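Side-chain contacts in NIF3-related protein (Bacillus cereus, PDB 2GX8), which is of unknown function but binds paired zinc ions in the dimetal site of the NIF3 family and carries an additional, probably regulatory domain: residues K239-K242 with A243-A247; N322-F326 with K327-V331. All blocks are in the same frame, centred on the assembly; numbering follows the deposited sequence.

Contact 1 of 2, residues K239-K242 with A243-A247; sequences KVIK and AMVTA
Thr246 grips the carbonyl of Lys242 twice, once through its amide and once through its hydroxyl. The shorter bond is donated by Thr246 OG1, 2.7 Å from Lys242 O, while Thr246 N lies 3.0 Å from the same Lys242 O. The two donors arrive from opposite faces of the carbonyl plane, so the oxygen is pinched between them. A chi1 of -49° makes this possible: it sets OG1 beside the backbone N and turns it back over the preceding turn, leaving CG2 beside the carbonyl carbon. Three further backbone bonds, from Ala243 to Lys239, Met244 to Val240 and Val245 to Ile241, carry the same four-residue spacing back toward the start. Of these, the one from Val245 N to Ile241 O is straight (168°) and spans 2.9 Å.

The residues belong to helix 237-247, which with helix 170-182 lies against the sheet containing strands 150-168, 221-233 and 255-260. These elements follow a beta-alpha-beta-beta-alpha-beta order, ferredoxin-like and resembling PII and CutA proteins, consistent with a regulatory domain.

The CG2 methyl of Val245 rests 3.4 Å from Ile241 O, a van der Waals contact with no hydrogen bond to give. The same methyl makes an apolar approach of 4.4 Å to CG2 of Ile241. On the other branch of Ile241, CD1 meets CE of Met244 at 4.2 Å. The Met244 chain runs out extended and then bends at chi3 (77°), which brings its terminal methyl round to the isoleucine. Both side chains also touch Val164 and Tyr255, while Met244 and Val240 lean on Leu180 of helix 170-182. Lys239 and Lys242 project from the exposed side.

Contact 2 of 2, residues N322-F326 with K327-V331; sequences NQAKF and KGADV
Residues 322-326 and 327-331 meet at a helix C-terminus, where helix 321-326 turns into the short loop leading to strand 331-335. Lys327 N continues the helical pattern with a nearly straight bond (177°) to Gln323 O at 2.9 Å. The chain then reverses: Gly328 takes a positive phi of 88°, and two bonds reach back into the last turn. Ala329 N donates to Ala324 O at 2.9 Å, and Gly328 N to Lys325 O at 2.8 Å, the latter from well above the carbonyl plane. Beneath the wider of these loops, the methyl carbons CB of Ala324 and CB of Ala329 approach to 4.4 Å, and both side chains touch Ala311 of strand 306-313.

On another side of the turn the chains of Gln323 and Lys327 cross obliquely, with Gln323 NE2 3.3 Å from Lys327 CE. A chi1 of -61° starts the Lys327 chain against Gln323 O, and its later bends carry it to Gln323 NE2. Gln323 NE2 and Lys327 NZ both bond to the carbonyl of Leu153, a shared acceptor consistent with their closeness. Lys325 NZ instead bonds to Gly349 O. The paired bonds and the left-handed glycine define a Schellman motif, with the Ala324-Ala329 contact as its usual apolar companion, here ending the helix of a beta-alpha-beta unit between the parallel strands 306-313 and 331-335.

How the contacts relate
Of the parts of the fold these contacts touch, strand 150-168 is the earliest that serves both: Leu153 on it receives side chains of contact 2, whereas Val164 and Val166 farther along pack against contact 1. Contact 1 (239-247) then follows within helix 237-247, and contact 2 (322-331) comes later, where helix 321-326 ends. The two lie in series, neither nesting nor crossing, and each closes nothing larger than turns of its own backbone. Their centres are 44 Å apart, on opposite sides of the chain's centre, and their nearest atoms are about 29 Å apart. Contact 1 lies in what is probably the additional, regulatory domain; contact 2 lies by the parallel strands 306-313, 331-335 and 351-354.

Contact 1 of 2, residues K239-K242 with A243-A247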
loop_
_atom_site.group_PDB
_atom_site.type_symbol
_atom_site.label_atom_id
_atom_site.label_comp_id
_atom_site.label_asym_id
_atom_site.label_seq_id
_atom_site.Cartn_x
_atom_site.Cartn_y
_atom_site.Cartn_z
ATOM N N LYS C 239 9.065 -30.092 24.270
ATOM C CA LYS C 239 8.851 -31.417 24.849
ATOM C C LYS C 239 10.168 -32.195 24.995
ATOM O O LYS C 239 10.433 -32.768 26.047
ATOM C CB LYS C 239 7.815 -32.204 24.023
ATOM C CG LYS C 239 7.760 -33.680 24.347
ATOM C CD LYS C 239 6.612 -34.411 23.677
ATOM C CE LYS C 239 6.591 -35.851 24.172
ATOM N NZ LYS C 239 5.344 -36.570 23.815
ATOM N N VAL C 240 10.995 -32.193 23.952
ATOM C CA VAL C 240 12.271 -32.913 23.972
ATOM C C VAL C 240 13.302 -32.353 24.982
ATOM O O VAL C 240 13.998 -33.120 25.660
ATOM C CB VAL C 240 12.874 -33.045 22.543
ATOM C CG1 VAL C 240 14.311 -33.519 22.596
ATOM C CG2 VAL C 240 12.010 -33.982 21.663
ATOM N N ILE C 241 13.386 -31.027 25.085
ATOM C CA ILE C 241 14.281 -30.372 26.047
ATOM C C ILE C 241 13.822 -30.684 27.485
ATOM O O ILE C 241 14.642 -30.974 28.356
ATOM C CB ILE C 241 14.388 -28.809 25.797
ATOM C CG1 ILE C 241 14.995 -28.496 24.418
ATOM C CG2 ILE C 241 15.181 -28.084 26.883
ATOM C CD1 ILE C 241 16.256 -29.260 24.102
ATOM N N LYS C 242 12.512 -30.648 27.723
ATOM C CA LYS C 242 11.978 -30.919 29.051
ATOM C C LYS C 242 12.281 -32.345 29.523
ATOM O O LYS C 242 12.675 -32.549 30.675
ATOM C CB LYS C 242 10.469 -30.630 29.104
ATOM C CG LYS C 242 9.823 -30.947 30.455
ATOM C CD LYS C 242 8.362 -30.583 30.509
ATOM C CE LYS C 242 8.160 -29.091 30.607
ATOM N NZ LYS C 242 6.750 -28.780 30.955
ATOM N N ALA C 243 12.101 -33.318 28.631
ATOM C CA ALA C 243 12.369 -34.730 28.928
ATOM C C ALA C 243 13.857 -34.957 29.167
ATOM O O ALA C 243 14.267 -35.715 30.059
ATOM C CB ALA C 243 11.891 -35.602 27.786
ATOM N N MET C 244 14.658 -34.290 28.352
ATOM C CA MET C 244 16.101 -34.352 28.440
ATOM C C MET C 244 16.573 -33.851 29.817
ATOM O O MET C 244 17.323 -34.554 30.521
ATOM C CB MET C 244 16.667 -33.463 27.354
ATOM C CG MET C 244 18.147 -33.511 27.186
ATOM S SD MET C 244 18.656 -32.134 26.132
ATOM C CE MET C 244 18.585 -30.759 27.270
ATOM N N VAL C 245 16.107 -32.655 30.201
ATOM C CA VAL C 245 16.444 -32.031 31.487
ATOM C C VAL C 245 15.999 -32.880 32.681
ATOM O O VAL C 245 16.724 -33.009 33.671
ATOM C CB VAL C 245 15.871 -30.596 31.583
ATOM C CG1 VAL C 245 15.847 -30.091 33.042
ATOM C CG2 VAL C 245 16.670 -29.665 30.719
ATOM N N THR C 246 14.814 -33.468 32.583
ATOM C CA THR C 246 14.309 -34.308 33.663
ATOM C C THR C 246 15.229 -35.514 33.910
ATOM O O THR C 246 15.621 -35.789 35.085
ATOM C CB THR C 246 12.867 -34.787 33.387
ATOM O OG1 THR C 246 12.051 -33.667 33.015
ATOM C CG2 THR C 246 12.278 -35.445 34.627
ATOM N N ALA C 247 15.607 -36.191 32.794
ATOM C CA ALA C 247 16.442 -37.396 32.867
ATOM C C ALA C 247 17.857 -37.082 33.288
ATOM O O ALA C 247 18.541 -37.906 33.913
ATOM C CB ALA C 247 16.453 -38.103 31.527
#

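Contact 2 of 2, residues N322-F326 with K327-V331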
loop_
_atom_site.group_PDB
_atom_site.type_symbol
_atom_site.label_atom_id
_atom_site.label_comp_id
_atom_site.label_asym_id
_atom_site.label_seq_id
_atom_site.Cartn_x
_atom_site.Cartn_y
_atom_site.Cartn_z
ATOM N N ASN C 322 -0.043 -25.087 -12.791
ATOM C CA ASN C 322 1.316 -25.090 -13.309
ATOM C C ASN C 322 2.155 -26.112 -12.611
ATOM O O ASN C 322 2.976 -26.783 -13.239
ATOM C CB ASN C 322 1.954 -23.705 -13.237
ATOM C CG ASN C 322 1.468 -22.805 -14.349
ATOM O OD1 ASN C 322 0.502 -22.072 -14.175
ATOM N ND2 ASN C 322 2.068 -22.934 -15.534
ATOM N N GLN C 323 1.908 -26.242 -11.315
ATOM C CA GLN C 323 2.584 -27.219 -10.485
ATOM C C GLN C 323 2.206 -28.612 -10.943
ATOM O O GLN C 323 3.062 -29.432 -11.229
ATOM C CB GLN C 323 2.226 -26.971 -9.008
ATOM C CG GLN C 323 3.072 -27.728 -7.988
ATOM C CD GLN C 323 4.610 -27.425 -7.988
ATOM O OE1 GLN C 323 5.126 -26.575 -8.733
ATOM N NE2 GLN C 323 5.335 -28.150 -7.143
ATOM N N ALA C 324 0.909 -28.852 -11.065
ATOM C CA ALA C 324 0.368 -30.135 -11.541
ATOM C C ALA C 324 1.005 -30.600 -12.854
ATOM O O ALA C 324 1.343 -31.764 -12.983
ATOM C CB ALA C 324 -1.141 -30.065 -11.663
ATOM N N LYS C 325 1.198 -29.684 -13.804
ATOM C CA LYS C 325 1.837 -30.001 -15.082
ATOM C C LYS C 325 3.362 -30.143 -14.953
ATOM O O LYS C 325 3.968 -31.031 -15.555
ATOM C CB LYS C 325 1.511 -28.940 -16.129
ATOM C CG LYS C 325 1.945 -29.329 -17.549
ATOM C CD LYS C 325 1.142 -30.521 -18.022
ATOM C CE LYS C 325 1.716 -31.173 -19.275
ATOM N NZ LYS C 325 0.751 -32.259 -19.660
ATOM N N PHE C 326 3.987 -29.260 -14.179
ATOM C CA PHE C 326 5.438 -29.334 -13.973
ATOM C C PHE C 326 5.814 -30.711 -13.405
ATOM O O PHE C 326 6.745 -31.332 -13.886
ATOM C CB PHE C 326 5.919 -28.193 -13.058
ATOM C CG PHE C 326 7.374 -28.297 -12.666
ATOM C CD1 PHE C 326 7.737 -28.503 -11.325
ATOM C CD2 PHE C 326 8.379 -28.211 -13.637
ATOM C CE1 PHE C 326 9.070 -28.597 -10.947
ATOM C CE2 PHE C 326 9.723 -28.314 -13.280
ATOM C CZ PHE C 326 10.076 -28.509 -11.933
ATOM N N LYS C 327 5.071 -31.163 -12.386
ATOM C CA LYS C 327 5.232 -32.488 -11.785
ATOM C C LYS C 327 4.782 -33.635 -12.728
ATOM O O LYS C 327 4.838 -34.812 -12.361
ATOM C CB LYS C 327 4.439 -32.579 -10.493
ATOM C CG LYS C 327 4.835 -31.607 -9.401
ATOM C CD LYS C 327 6.144 -31.981 -8.790
ATOM C CE LYS C 327 6.348 -31.297 -7.449
ATOM N NZ LYS C 327 5.429 -31.778 -6.350
ATOM N N GLY C 328 4.298 -33.300 -13.918
ATOM C CA GLY C 328 3.948 -34.324 -14.901
ATOM C C GLY C 328 2.571 -34.962 -14.926
ATOM O O GLY C 328 2.397 -35.976 -15.582
ATOM N N ALA C 329 1.586 -34.373 -14.257
ATOM C CA ALA C 329 0.232 -34.917 -14.245
ATOM C C ALA C 329 -0.316 -34.977 -15.640
ATOM O O ALA C 329 0.034 -34.164 -16.502
ATOM C CB ALA C 329 -0.690 -34.052 -13.362
ATOM N N ASP C 330 -1.162 -35.976 -15.863
ATOM C CA ASP C 330 -1.846 -36.196 -17.132
ATOM C C ASP C 330 -3.224 -35.574 -16.996
ATOM O O ASP C 330 -3.819 -35.145 -17.995
ATOM C CB ASP C 330 -2.011 -37.693 -17.406
ATOM C CG ASP C 330 -0.719 -38.363 -17.817
ATOM O OD1 ASP C 330 0.025 -37.784 -18.645
ATOM O OD2 ASP C 330 -0.460 -39.494 -17.338
ATOM N N VAL C 331 -3.710 -35.536 -15.752
ATOM C CA VAL C 331 -5.020 -35.026 -15.410
ATOM C C VAL C 331 -4.971 -34.416 -14.006
ATOM O O VAL C 331 -4.229 -34.880 -13.151
ATOM C CB VAL C 331 -6.084 -36.154 -15.434
ATOM C CG1 VAL C 331 -5.777 -37.174 -14.406
ATOM C CG2 VAL C 331 -7.499 -35.604 -15.194
#